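PDB 3LUB: putative creatinine amidohydrolase from Bacteroides fragilis, which probably hydrolyses carbon-nitrogen bonds in linear amides, as a zinc-binding member of the creatininase superfamily. Local coordinates for residues M2-V6 against A55-L59; D22-W28 against K113-G119. One frame throughout, in Å; residues are numbered along the deposited sequence.

Contact 1 (M2-V6 against A55-L59); sequences MNKEV and AELAL
The amide of N3 and the carboxylate of E56 meet from opposite directions, their planes turned 39° apart. ND2 of N3 gives a nearly straight hydrogen bond to OE2 of E56 at 3.0 Å. The acceptor lies within the amide plane, and OE2 receives the bond on its anti lone pair, the one facing away from the other carboxylate oxygen. With chi1 at -165°, CG of N3 stands opposite its own backbone N, which sends the amide out toward the helix. The other end of that amide is used at home: OD1 of N3 accepts from the backbone N of E5 at 3.0 Å, closing an Asx turn, so both ends of the group are held and its rotation is fixed. This turn sits in the N-terminal loop that precedes helix 13-16; here the loop runs along one side of the long helix 42-62. Beside the polar pair, V6 packs on the helix: its CB lies 3.9 Å from CB of A55, and its CG2 is 4.1 Å from CG of E56, whose extended chain it crosses at about a right angle. One helical turn on, CD2 of L59 comes 3.8 Å from CD of E5, the two side chains again crossing at about a right angle. The carboxylate of E5 has its charged partner elsewhere, in a salt bridge from OE2 to R65.

Contact 2 (D22-W28 against K113-G119); sequences DVIILPW and KLLILSG
L114 reaches across to the neighbouring strand with one methyl: its CD1 sits 3.8 Å from CG2 of I24 and equally near CB of L26 on the same face, and lies 3.5 Å from O of I24. With CG opposite the backbone N (chi1 173°) and chi2 near 68°, CD1 is the methyl carried across. Further along this face, CG2 of I116 lies 4.0 Å from CB of W28 and meets the indole obliquely, while NE1 of W28 is bonded to the carbonyl of F74. Helix 92-108 packs on this side, touching L26, I116 and W28. These are the two central strands of a four-stranded parallel sheet, paired in register from I24 with L114 to W28 with S118. The donors alternate between the two strands, from I24 N to K113 O at 3.0 Å through to G119 N on W28 O at 2.8 Å. On the opposite face I25 spreads over two partners, its CD1 4.3 Å from CB of L115 and its CG2 equally far from CB of L117; F244 of helix 226-249 touches both I25 and L115. At the starting end a water donates to O of D22 and, at 2.6 Å, to O of K113.

How the contacts relate
Contact 1 and contact 2 lie with centres 14 Å apart and nearest atoms about 6 Å apart, without touching. Strand 23-28 of contact 2 is followed in the chain by helix 42-62, which carries A55-L59, and the segments of the two contacts alternate along the sequence. R65 ties the neighbourhoods together: its NE forms a salt bridge with OE2 of E5, and its backbone N is hydrogen-bonded to OD2 of D22. Contact 1 is remote from the zinc site, whereas the far end of contact 2 runs up to it. There G119 lies about 6 Å from a zinc ion and about 4 Å from the side chain of D43, which binds both zincs. G119 is followed directly by the zinc ligand H120, whose backbone O is hydrogen-bonded by OG of S118.

Contact 1 (M2-V6 against A55-L59)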
# COMPACT_ATOMS: atom_id res chain seq x y z
N MSE F 2 -23.65 -9.80 32.83
CA MSE F 2 -23.25 -8.53 32.19
C MSE F 2 -22.34 -7.67 33.07
O MSE F 2 -22.74 -7.30 34.18
CB MSE F 2 -24.50 -7.73 31.85
CG MSE F 2 -24.26 -6.31 31.38
SE MSE F 2 -25.90 -5.55 30.73
CE MSE F 2 -26.51 -7.19 29.67
N ASN F 3 -21.16 -7.33 32.56
CA ASN F 3 -20.23 -6.46 33.29
C ASN F 3 -19.73 -5.28 32.42
O ASN F 3 -18.79 -5.43 31.62
CB ASN F 3 -19.06 -7.28 33.85
CG ASN F 3 -18.27 -6.53 34.91
OD1 ASN F 3 -18.24 -5.30 34.95
ND2 ASN F 3 -17.59 -7.28 35.76
N LYS F 4 -20.37 -4.12 32.61
CA LYS F 4 -20.08 -2.93 31.82
C LYS F 4 -18.73 -2.32 32.21
O LYS F 4 -18.18 -1.48 31.48
CB LYS F 4 -21.18 -1.86 31.97
CG LYS F 4 -22.54 -2.19 31.36
CD LYS F 4 -23.49 -0.94 31.39
CE LYS F 4 -24.92 -1.20 30.82
NZ LYS F 4 -25.70 0.07 30.51
N GLU F 5 -18.20 -2.72 33.36
CA GLU F 5 -16.92 -2.17 33.82
C GLU F 5 -15.70 -2.68 33.02
O GLU F 5 -14.75 -1.91 32.79
CB GLU F 5 -16.72 -2.44 35.31
CG GLU F 5 -15.59 -1.60 35.92
CD GLU F 5 -15.62 -1.58 37.46
OE1 GLU F 5 -16.51 -2.22 38.08
OE2 GLU F 5 -14.74 -0.91 38.04
N VAL F 6 -15.76 -3.94 32.61
CA VAL F 6 -14.63 -4.58 31.92
C VAL F 6 -14.98 -5.21 30.55
O VAL F 6 -14.06 -5.68 29.85
CB VAL F 6 -13.99 -5.67 32.82
CG1 VAL F 6 -13.47 -5.10 34.16
CG2 VAL F 6 -14.96 -6.79 33.05
N ALA F 55 -10.28 -10.49 33.75
CA ALA F 55 -10.39 -9.07 34.10
C ALA F 55 -11.14 -8.89 35.43
O ALA F 55 -10.76 -8.10 36.29
CB ALA F 55 -11.12 -8.24 32.93
N GLU F 56 -12.22 -9.64 35.58
CA GLU F 56 -13.02 -9.62 36.80
C GLU F 56 -12.19 -10.12 37.99
O GLU F 56 -12.24 -9.54 39.09
CB GLU F 56 -14.26 -10.49 36.62
CG GLU F 56 -15.35 -9.84 35.77
CD GLU F 56 -16.53 -10.78 35.47
OE1 GLU F 56 -16.36 -12.04 35.47
OE2 GLU F 56 -17.64 -10.26 35.20
N LEU F 57 -11.43 -11.19 37.78
CA LEU F 57 -10.55 -11.69 38.84
C LEU F 57 -9.47 -10.69 39.22
O LEU F 57 -9.25 -10.49 40.41
CB LEU F 57 -9.90 -13.01 38.45
CG LEU F 57 -9.12 -13.73 39.53
CD1 LEU F 57 -10.05 -14.10 40.67
CD2 LEU F 57 -8.45 -14.94 38.89
N ALA F 58 -8.79 -10.08 38.24
CA ALA F 58 -7.75 -9.11 38.55
C ALA F 58 -8.32 -7.91 39.30
O ALA F 58 -7.66 -7.36 40.17
CB ALA F 58 -7.03 -8.62 37.28
N LEU F 59 -9.52 -7.48 38.93
CA LEU F 59 -10.16 -6.34 39.59
C LEU F 59 -10.53 -6.68 41.03
O LEU F 59 -10.24 -5.90 41.91
CB LEU F 59 -11.41 -5.89 38.85
CG LEU F 59 -12.16 -4.64 39.34
CD1 LEU F 59 -11.26 -3.38 39.37
CD2 LEU F 59 -13.40 -4.44 38.49

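Contact 2 (D22-W28 against K113-G119)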
# COMPACT_ATOMS: atom_id res chain seq x y z
N ASP F 22 -5.98 0.20 33.35
CA ASP F 22 -4.54 -0.10 33.34
C ASP F 22 -4.12 -0.86 32.09
O ASP F 22 -3.13 -0.50 31.42
CB ASP F 22 -4.20 -0.94 34.57
CG ASP F 22 -4.41 -0.20 35.86
OD1 ASP F 22 -3.71 0.80 36.05
OD2 ASP F 22 -5.29 -0.60 36.66
N VAL F 23 -4.84 -1.94 31.79
CA VAL F 23 -4.52 -2.80 30.63
C VAL F 23 -5.71 -2.94 29.72
O VAL F 23 -6.81 -2.96 30.20
CB VAL F 23 -4.03 -4.19 31.10
CG1 VAL F 23 -3.49 -5.00 29.93
CG2 VAL F 23 -3.00 -4.02 32.22
N ILE F 24 -5.47 -2.99 28.39
CA ILE F 24 -6.53 -3.26 27.39
C ILE F 24 -6.32 -4.67 26.87
O ILE F 24 -5.20 -5.10 26.61
CB ILE F 24 -6.49 -2.24 26.18
CG1 ILE F 24 -6.38 -0.77 26.66
CG2 ILE F 24 -7.65 -2.48 25.20
CD1 ILE F 24 -7.35 -0.34 27.73
N ILE F 25 -7.40 -5.41 26.71
CA ILE F 25 -7.33 -6.77 26.18
C ILE F 25 -8.09 -6.79 24.89
O ILE F 25 -9.24 -6.40 24.85
CB ILE F 25 -7.95 -7.84 27.12
CG1 ILE F 25 -7.67 -7.52 28.62
CG2 ILE F 25 -7.46 -9.14 26.72
CD1 ILE F 25 -6.28 -7.38 28.95
N LEU F 26 -7.43 -7.21 23.81
CA LEU F 26 -8.06 -7.34 22.52
C LEU F 26 -8.24 -8.82 22.17
O LEU F 26 -7.27 -9.49 21.81
CB LEU F 26 -7.23 -6.61 21.45
CG LEU F 26 -7.73 -6.55 20.01
CD1 LEU F 26 -9.06 -5.80 19.98
CD2 LEU F 26 -6.67 -5.89 19.11
N PRO F 27 -9.47 -9.34 22.30
CA PRO F 27 -9.70 -10.68 21.80
C PRO F 27 -9.71 -10.67 20.25
O PRO F 27 -10.27 -9.77 19.62
CB PRO F 27 -11.07 -11.08 22.40
CG PRO F 27 -11.43 -9.98 23.37
CD PRO F 27 -10.69 -8.77 22.88
N TRP F 28 -9.02 -11.64 19.65
CA TRP F 28 -8.91 -11.70 18.21
C TRP F 28 -9.18 -13.11 17.78
O TRP F 28 -8.46 -14.09 18.18
CB TRP F 28 -7.53 -11.22 17.78
CG TRP F 28 -7.46 -10.82 16.37
CD1 TRP F 28 -7.92 -11.53 15.30
CD2 TRP F 28 -6.91 -9.61 15.85
NE1 TRP F 28 -7.67 -10.85 14.14
CE2 TRP F 28 -7.04 -9.67 14.44
CE3 TRP F 28 -6.28 -8.50 16.42
CZ2 TRP F 28 -6.59 -8.66 13.59
CZ3 TRP F 28 -5.84 -7.50 15.60
CH2 TRP F 28 -6.00 -7.58 14.19
N LYS F 113 -0.67 -0.11 27.33
CA LYS F 113 -0.46 -1.53 27.50
C LYS F 113 -1.64 -2.31 26.91
O LYS F 113 -2.82 -2.04 27.26
CB LYS F 113 -0.37 -1.86 28.99
CG LYS F 113 0.78 -1.18 29.66
CD LYS F 113 0.81 -1.44 31.12
CE LYS F 113 2.11 -0.91 31.74
NZ LYS F 113 1.94 -0.79 33.22
N LEU F 114 -1.32 -3.26 26.03
CA LEU F 114 -2.34 -4.03 25.33
C LEU F 114 -1.93 -5.47 25.27
O LEU F 114 -0.79 -5.78 24.96
CB LEU F 114 -2.51 -3.47 23.89
CG LEU F 114 -3.40 -4.19 22.88
CD1 LEU F 114 -4.91 -4.13 23.23
CD2 LEU F 114 -3.17 -3.64 21.45
N LEU F 115 -2.87 -6.37 25.56
CA LEU F 115 -2.69 -7.79 25.29
C LEU F 115 -3.64 -8.20 24.21
O LEU F 115 -4.84 -7.98 24.34
CB LEU F 115 -2.94 -8.64 26.53
CG LEU F 115 -2.85 -10.15 26.28
CD1 LEU F 115 -1.40 -10.54 26.10
CD2 LEU F 115 -3.54 -10.96 27.33
N ILE F 116 -3.11 -8.82 23.16
CA ILE F 116 -3.91 -9.49 22.14
C ILE F 116 -4.12 -10.94 22.57
O ILE F 116 -3.16 -11.68 22.69
CB ILE F 116 -3.25 -9.47 20.72
CG1 ILE F 116 -2.93 -8.02 20.29
CG2 ILE F 116 -4.18 -10.13 19.72
CD1 ILE F 116 -1.90 -7.88 19.16
N LEU F 117 -5.38 -11.31 22.88
CA LEU F 117 -5.69 -12.67 23.27
C LEU F 117 -6.39 -13.38 22.10
O LEU F 117 -7.57 -13.15 21.82
CB LEU F 117 -6.58 -12.70 24.54
CG LEU F 117 -6.86 -14.07 25.17
CD1 LEU F 117 -5.57 -14.80 25.58
CD2 LEU F 117 -7.79 -13.94 26.37
N SER F 118 -5.63 -14.21 21.40
CA SER F 118 -6.13 -14.85 20.21
C SER F 118 -6.86 -16.15 20.52
O SER F 118 -6.48 -16.92 21.38
CB SER F 118 -5.00 -15.11 19.18
OG SER F 118 -5.54 -15.59 17.94
N GLY F 119 -7.92 -16.39 19.75
CA GLY F 119 -8.66 -17.64 19.78
C GLY F 119 -8.36 -18.50 18.59
O GLY F 119 -8.86 -19.61 18.51
O HOH W 1 -3.51 0.04 28.73